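Enterotoxin-like toxin X (Staphylococcus aureus, PDB 5U75) inhibits phagocytosis and killing by human neutrophils, binding sialylated glycans such as sialyl Lewis X on neutrophil surface glycoproteins. Local coordinates at residues Y70-G74 with R75-P79; L92-L95 with D96-R100; F101-S105 with Y106-M110. One frame throughout, in Å; residues are numbered along the deposited sequence. Where two conformers were deposited one is given.

Contact 1: residues Y70-G74 with R75-P79; sequences YTVAG and RVYTP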
# COMPACT_ATOMS: atom_id res chain seq x y z
N TYR A 70 -9.28 -1.47 8.11
CA TYR A 70 -9.40 -0.02 7.99
C TYR A 70 -10.64 0.34 8.82
O TYR A 70 -11.75 -0.03 8.46
CB TYR A 70 -9.60 0.37 6.53
CG TYR A 70 -9.74 1.86 6.26
CD1 TYR A 70 -8.85 2.78 6.82
CD2 TYR A 70 -10.74 2.35 5.43
CE1 TYR A 70 -8.97 4.14 6.57
CE2 TYR A 70 -10.85 3.70 5.17
CZ TYR A 70 -9.94 4.58 5.74
OH TYR A 70 -10.06 5.91 5.49
N THR A 71 -10.42 1.03 9.93
CA THR A 71 -11.50 1.27 10.89
C THR A 71 -11.81 2.75 10.84
O THR A 71 -10.92 3.55 11.09
CB THR A 71 -11.07 0.85 12.31
OG1 THR A 71 -10.71 -0.54 12.30
CG2 THR A 71 -12.22 1.04 13.33
N VAL A 72 -13.05 3.11 10.48
CA VAL A 72 -13.46 4.51 10.35
C VAL A 72 -14.48 4.82 11.43
O VAL A 72 -15.53 4.15 11.51
CB VAL A 72 -14.05 4.81 8.97
CG1 VAL A 72 -14.40 6.29 8.85
CG2 VAL A 72 -13.06 4.43 7.87
N ALA A 73 -14.16 5.80 12.27
CA ALA A 73 -15.03 6.20 13.39
C ALA A 73 -15.52 4.99 14.19
O ALA A 73 -16.70 4.87 14.53
CB ALA A 73 -16.20 7.02 12.87
N GLY A 74 -14.59 4.08 14.48
CA GLY A 74 -14.84 2.93 15.32
C GLY A 74 -15.58 1.75 14.68
O GLY A 74 -15.96 0.84 15.40
N ARG A 75 -15.76 1.77 13.35
CA ARG A 75 -16.37 0.67 12.61
C ARG A 75 -15.31 0.05 11.72
O ARG A 75 -14.68 0.76 10.94
CB ARG A 75 -17.52 1.16 11.76
CG ARG A 75 -18.69 1.74 12.54
CD ARG A 75 -19.82 2.15 11.60
NE ARG A 75 -21.00 2.69 12.32
CZ ARG A 75 -21.98 1.97 12.85
NH1 ARG A 75 -21.99 0.64 12.79
NH2 ARG A 75 -23.00 2.61 13.46
N VAL A 76 -15.11 -1.26 11.87
CA VAL A 76 -14.09 -1.97 11.13
C VAL A 76 -14.56 -2.37 9.72
O VAL A 76 -15.62 -2.96 9.54
CB VAL A 76 -13.62 -3.23 11.89
CG1 VAL A 76 -12.66 -4.05 11.04
CG2 VAL A 76 -12.95 -2.84 13.20
N TYR A 77 -13.72 -2.06 8.72
CA TYR A 77 -13.86 -2.57 7.35
C TYR A 77 -12.67 -3.48 7.04
O TYR A 77 -11.58 -3.33 7.59
CB TYR A 77 -13.97 -1.41 6.36
CG TYR A 77 -15.15 -0.56 6.71
CD1 TYR A 77 -16.43 -0.92 6.27
CD2 TYR A 77 -15.03 0.55 7.54
CE1 TYR A 77 -17.54 -0.17 6.61
CE2 TYR A 77 -16.14 1.31 7.89
CZ TYR A 77 -17.39 0.93 7.43
OH TYR A 77 -18.51 1.66 7.78
N THR A 78 -12.91 -4.46 6.17
CA THR A 78 -11.93 -5.49 5.86
C THR A 78 -11.79 -5.58 4.32
O THR A 78 -12.20 -6.55 3.72
CB THR A 78 -12.36 -6.86 6.45
OG1 THR A 78 -13.67 -7.22 5.98
CG2 THR A 78 -12.37 -6.79 7.96
N PRO A 79 -11.24 -4.53 3.69
CA PRO A 79 -11.16 -4.51 2.21
C PRO A 79 -10.23 -5.61 1.72
O PRO A 79 -9.25 -5.90 2.38
CB PRO A 79 -10.61 -3.11 1.90
CG PRO A 79 -9.90 -2.68 3.15
CD PRO A 79 -10.63 -3.32 4.29

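Contact 2: residues L92-L95 with D96-R100; sequences LKEL and DHIIR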
# COMPACT_ATOMS: atom_id res chain seq x y z
N LEU A 92 12.23 -0.27 -2.11
CA LEU A 92 11.17 0.04 -1.15
C LEU A 92 10.31 1.23 -1.61
O LEU A 92 9.11 1.25 -1.37
CB LEU A 92 11.76 0.26 0.25
CG LEU A 92 10.75 0.54 1.38
CD1 LEU A 92 9.67 -0.53 1.44
CD2 LEU A 92 11.53 0.60 2.69
N LYS A 93 10.89 2.19 -2.33
CA LYS A 93 10.09 3.28 -2.87
C LYS A 93 9.01 2.72 -3.78
O LYS A 93 7.85 3.10 -3.71
CB LYS A 93 10.93 4.31 -3.61
CG LYS A 93 10.12 5.50 -4.09
CD LYS A 93 11.00 6.52 -4.82
CE LYS A 93 10.24 7.79 -5.11
NZ LYS A 93 10.96 8.59 -6.15
N GLU A 94 9.41 1.78 -4.63
CA GLU A 94 8.50 1.15 -5.57
C GLU A 94 7.42 0.32 -4.87
O GLU A 94 6.24 0.44 -5.17
CB GLU A 94 9.31 0.25 -6.49
CG GLU A 94 8.56 -0.24 -7.68
CD GLU A 94 9.49 -0.91 -8.65
OE1 GLU A 94 10.34 -0.24 -9.27
OE2 GLU A 94 9.35 -2.14 -8.80
N LEU A 95 7.83 -0.51 -3.92
CA LEU A 95 6.88 -1.40 -3.22
C LEU A 95 5.93 -0.61 -2.32
O LEU A 95 4.71 -0.83 -2.34
CB LEU A 95 7.68 -2.43 -2.41
CG LEU A 95 6.95 -3.67 -1.94
CD1 LEU A 95 6.28 -4.40 -3.11
CD2 LEU A 95 7.94 -4.58 -1.21
N ASP A 96 6.48 0.32 -1.56
CA ASP A 96 5.67 1.32 -0.81
C ASP A 96 4.62 1.99 -1.70
O ASP A 96 3.44 2.07 -1.37
CB ASP A 96 6.60 2.34 -0.14
CG ASP A 96 5.85 3.48 0.51
OD1 ASP A 96 5.16 3.28 1.55
OD2 ASP A 96 5.95 4.59 -0.04
N HIS A 97 5.04 2.42 -2.89
CA HIS A 97 4.13 3.06 -3.81
C HIS A 97 2.98 2.18 -4.22
O HIS A 97 1.82 2.56 -4.10
CB HIS A 97 4.83 3.55 -5.09
CG HIS A 97 3.90 4.27 -6.00
ND1 HIS A 97 3.59 5.60 -5.83
CD2 HIS A 97 3.08 3.81 -6.98
CE1 HIS A 97 2.68 5.95 -6.71
NE2 HIS A 97 2.34 4.88 -7.41
N ILE A 98 3.32 0.99 -4.71
CA ILE A 98 2.31 0.07 -5.24
C ILE A 98 1.35 -0.38 -4.13
O ILE A 98 0.14 -0.44 -4.34
CB ILE A 98 2.98 -1.14 -5.93
CG1 ILE A 98 3.77 -0.65 -7.16
CG2 ILE A 98 1.93 -2.18 -6.33
CD1 ILE A 98 4.69 -1.69 -7.76
N ILE A 99 1.90 -0.66 -2.95
CA ILE A 99 1.07 -1.03 -1.82
C ILE A 99 0.09 0.08 -1.46
O ILE A 99 -1.10 -0.20 -1.31
CB ILE A 99 1.91 -1.44 -0.59
CG1 ILE A 99 2.57 -2.79 -0.87
CG2 ILE A 99 1.05 -1.52 0.67
CD1 ILE A 99 3.69 -3.12 0.08
N ARG A 100 0.56 1.31 -1.33
CA ARG A 100 -0.36 2.40 -0.96
C ARG A 100 -1.38 2.68 -2.05
O ARG A 100 -2.54 2.98 -1.76
CB ARG A 100 0.39 3.66 -0.54
CG ARG A 100 1.31 3.43 0.63
CD ARG A 100 1.58 4.69 1.43
NE ARG A 100 2.84 4.61 2.13
CZ ARG A 100 3.26 5.42 3.10
NH1 ARG A 100 2.48 6.39 3.57
NH2 ARG A 100 4.46 5.24 3.61
O HOH W 1 6.92 5.32 -2.53

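Contact 3: residues F101-S105 with Y106-M110; sequences FAHIS and YGLYM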
# COMPACT_ATOMS: atom_id res chain seq x y z
N PHE A 101 -0.98 2.52 -3.33
CA PHE A 101 -1.93 2.59 -4.44
C PHE A 101 -3.11 1.61 -4.26
O PHE A 101 -4.27 1.98 -4.43
CB PHE A 101 -1.21 2.33 -5.77
CG PHE A 101 -2.09 2.42 -6.97
CD1 PHE A 101 -2.84 1.32 -7.40
CD2 PHE A 101 -2.18 3.61 -7.69
CE1 PHE A 101 -3.65 1.40 -8.52
CE2 PHE A 101 -2.99 3.69 -8.82
CZ PHE A 101 -3.72 2.59 -9.24
N ALA A 102 -2.79 0.37 -3.87
CA ALA A 102 -3.81 -0.64 -3.59
C ALA A 102 -4.74 -0.24 -2.43
O ALA A 102 -5.95 -0.47 -2.48
CB ALA A 102 -3.15 -1.97 -3.30
N HIS A 103 -4.18 0.41 -1.41
CA HIS A 103 -5.01 0.97 -0.32
C HIS A 103 -5.92 2.09 -0.78
O HIS A 103 -7.11 2.12 -0.41
CB HIS A 103 -4.15 1.43 0.85
CG HIS A 103 -3.56 0.30 1.63
ND1 HIS A 103 -4.09 -0.13 2.83
CD2 HIS A 103 -2.50 -0.51 1.39
CE1 HIS A 103 -3.38 -1.13 3.30
NE2 HIS A 103 -2.40 -1.38 2.44
N ILE A 104 -5.39 3.01 -1.58
CA ILE A 104 -6.20 4.07 -2.17
C ILE A 104 -7.41 3.50 -2.92
O ILE A 104 -8.51 4.10 -2.86
CB ILE A 104 -5.35 5.04 -3.05
CG1 ILE A 104 -4.45 5.90 -2.15
CG2 ILE A 104 -6.25 5.93 -3.93
CD1 ILE A 104 -3.43 6.74 -2.88
N SER A 105 -7.24 2.34 -3.57
CA SER A 105 -8.35 1.69 -4.30
C SER A 105 -9.54 1.24 -3.43
O SER A 105 -10.59 0.92 -3.99
CB SER A 105 -7.86 0.49 -5.14
OG SER A 105 -7.63 -0.66 -4.34
N TYR A 106 -9.39 1.15 -2.10
CA TYR A 106 -10.57 0.95 -1.22
C TYR A 106 -11.03 2.22 -0.50
O TYR A 106 -12.03 2.18 0.22
CB TYR A 106 -10.36 -0.18 -0.21
CG TYR A 106 -9.31 0.04 0.86
CD1 TYR A 106 -9.49 1.01 1.87
CD2 TYR A 106 -8.17 -0.75 0.91
CE1 TYR A 106 -8.54 1.19 2.84
CE2 TYR A 106 -7.22 -0.58 1.91
CZ TYR A 106 -7.43 0.40 2.86
OH TYR A 106 -6.51 0.59 3.84
N GLY A 107 -10.29 3.31 -0.65
CA GLY A 107 -10.64 4.58 -0.02
C GLY A 107 -9.59 5.25 0.84
O GLY A 107 -9.85 6.34 1.36
N LEU A 108 -8.40 4.65 1.00
CA LEU A 108 -7.36 5.30 1.80
C LEU A 108 -6.98 6.65 1.17
O LEU A 108 -6.97 6.81 -0.05
CB LEU A 108 -6.13 4.42 2.01
CG LEU A 108 -5.23 4.86 3.18
CD1 LEU A 108 -5.88 4.56 4.53
CD2 LEU A 108 -3.86 4.22 3.11
N TYR A 109 -6.73 7.63 2.03
CA TYR A 109 -6.33 9.00 1.63
C TYR A 109 -7.36 9.82 0.86
O TYR A 109 -7.00 10.83 0.24
CB TYR A 109 -4.98 9.01 0.87
CG TYR A 109 -3.81 8.42 1.59
CD1 TYR A 109 -3.62 8.61 2.96
CD2 TYR A 109 -2.85 7.69 0.90
CE1 TYR A 109 -2.53 8.08 3.61
CE2 TYR A 109 -1.76 7.15 1.55
CZ TYR A 109 -1.60 7.34 2.90
OH TYR A 109 -0.51 6.80 3.52
N MET A 110 -8.62 9.42 0.91
CA MET A 110 -9.69 10.21 0.32
C MET A 110 -10.30 11.05 1.42
O MET A 110 -10.23 10.69 2.60
CB MET A 110 -10.71 9.29 -0.33
CG MET A 110 -10.14 8.65 -1.58
SD MET A 110 -11.24 7.48 -2.39
CE MET A 110 -10.51 7.42 -4.02

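Contact 1: residues Y70-G74 with R75-P79
The ring of Tyr77 meets the carbonyl of Tyr70 at its edge and in its plane, with CD2 of Tyr77 3.5 Å from O of Tyr70. CE2 of the same ring lies 4.2 Å from CB of Val72, an oblique approach along the face of the sheet that Tyr70, Val72, Arg75 and Tyr77 share. The Tyr70 ring has CG2 of Val72 over one face, 3.5 Å above its plane and offset toward the rim. With CG anti to the backbone N (chi1 180°), Tyr70 carries this ring away from the partner strand. CB of Tyr70 makes a separate apolar contact with CD of Pro79, at 4.4 Å.

The other face of the hairpin bears Thr71 and Val76, a non-hydrogen-bonded antiparallel pair. Their side chains lie at an angle to each other: the hydroxyl OG1 of Thr71 comes to 3.3 Å from the CG2 methyl of Val76, while the Thr71 methyl lies against the backbone of Arg75. CA of Thr71 also makes a CA-H...O contact with O of Arg75 (3.2 Å).

Four backbone hydrogen bonds set the register, two in each of the hydrogen-bonded pairs Tyr70-Tyr77 and Val72-Arg75. The straightest is Tyr70 N to Tyr77 O (3.0 Å, 171° at the hydrogen). Between Val72 and Arg75 the chain reverses through a type I' turn, with positive phi at both Ala73 and Gly74, as is characteristic of a two-residue beta hairpin.

This hairpin joins strands 61-72 and 75-86 of the beta-grasp domain. Strand 75-86 is outermost in the mixed sheet, whereas strand 61-72 is flanked on its other side by strand 151-160, where Thr71 bonds through its backbone to Leu158 and Lys160. Tyr70 packs on Leu158 and meets the ring of Tyr106, beyond the end of helix 92-104.

Contact 2: residues L92-L95 with D96-R100
Leu95 and Ile99, one helical turn apart, cross at a slant, with CG of Leu95 3.9 Å from the CD1 methyl of Ile99. Glu94 and Ile98 are arranged otherwise: in the Glu94 conformer described here, one of two deposited, their side chains run alongside each other and point the same way, and CG of Glu94 lies 4.1 Å from CD1 of Ile98. In Ile99 CG1 is anti to the carbonyl carbon (chi1 -71°), which turns the long branch back toward the preceding turn and sets CG1 of Ile99 3.3 Å from O of Leu95. The carboxylate of Glu94 reaches past Ile98 to a salt bridge with Lys43.

Asp96 and Arg100 form an i to i+4 salt bridge. The guanidinium group is side-on, with NE (2.7 Å) and NH2 (2.9 Å) of Arg100 both gripping OD1 of Asp96. That oxygen lies within 9° of the guanidinium plane, and the two nitrogens reach it on its syn side from opposite faces of the carboxylate plane. OD2 of Asp96 takes a hydrogen bond from a water that also donates to O of Lys93, and a further bond ties OD2 to the hydroxyl of Tyr35. The buried carboxylate therefore has partners at both oxygens, which would be expected to favour its charged form.

The N-H groups of residues 96 to 99 bond to the carbonyls of residues 92 to 95, the regular alpha-helical pattern, which puts Leu95 and Ile99 on one face of the helix; Ile99 N to Leu95 O is 2.9 Å with 167° at the hydrogen.

Helix 92-104 lies across the beta-grasp sheet: Leu95 packs on Leu85, Ile121 and Ile151, and Ile99 on Ile83, Ile119 and Val154, from strands 75-86, 118-123 and 151-160. At the helix start, Leu92 touches the bound sialic acid. Tyr35 of helix 23-35 approaches on the Asp96 side.

Contact 3: residues F101-S105 with Y106-M110
His103 and Ile104 offer their carbonyls to the chain as it leaves helix 92-104 in a Schellman motif, in which Gly107 takes a positive phi, N of Leu108 bonds to O of His103 (3.2 Å) and N of Gly107 bonds to O of Ile104 (2.9 Å), before a type II turn leads on from Gly107 to Met110.

The His103 carbonyl oxygen sits over the centre of the Tyr106 ring, 3.2 Å above its plane. A chi1 of 67°, which places CG of Tyr106 between the backbone N and the carbonyl carbon, folds the ring back over the helix end. Its side chain then runs alongside that of His103, and the Tyr106 hydroxyl meets ND1 of His103 at the edge of the imidazole, in its plane. This hydrogen bond is short (2.7 Å) and nearly straight (165°); either atom could be the donor. The two rings are oblique, with planes at 64°.

CD2 of Leu108 packs against CB of His103 at 3.6 Å. Ile104 and Tyr109 cross at about a right angle: the CD1 methyl of Ile104 lies in the plane of the phenol at its edge, 3.9 Å from CD2 of Tyr109. Leu108 CD2 lies over one face of that ring, offset toward the rim.

Because the Tyr106 hydroxyl lies in the imidazole plane, its bond to ND1 ties the rotation of the His103 ring to the position of the tyrosine. Tyr106 is tethered to this one residue twice, by its hydroxyl and by its backbone N, which is 3.0 Å from O of His103. That oxygen is thus satisfied by two backbone N-H groups, those of Tyr106 and Leu108, which stand well out of the carbonyl plane on opposite sides, and the face of the tyrosine ring covers it as well.

How the contacts relate
Contacts 2 and 3 share helix 92-104, their centres 13 Å apart, and are joined where NH1 of Arg100 reaches OH of Tyr109 at 3.0 Å, a probable hydrogen bond; this hydroxyl also bonds to O of Ser133. Contact 3 rests on contact 1: CG of Pro79 is 3.4 Å from CD2 of Tyr106, and CE1 of Tyr70 is 3.7 Å from CD1 of Leu108. The hairpin thus packs against the helix exit through Tyr70 and Pro79, away from its turn, while contacts 1 and 2 stay about 10 Å apart at their nearest atoms. At the other helix end, the Leu92 side chain lies about 4 Å from sialic acid; the Tyr109 side chain is about 11 Å from the galactose.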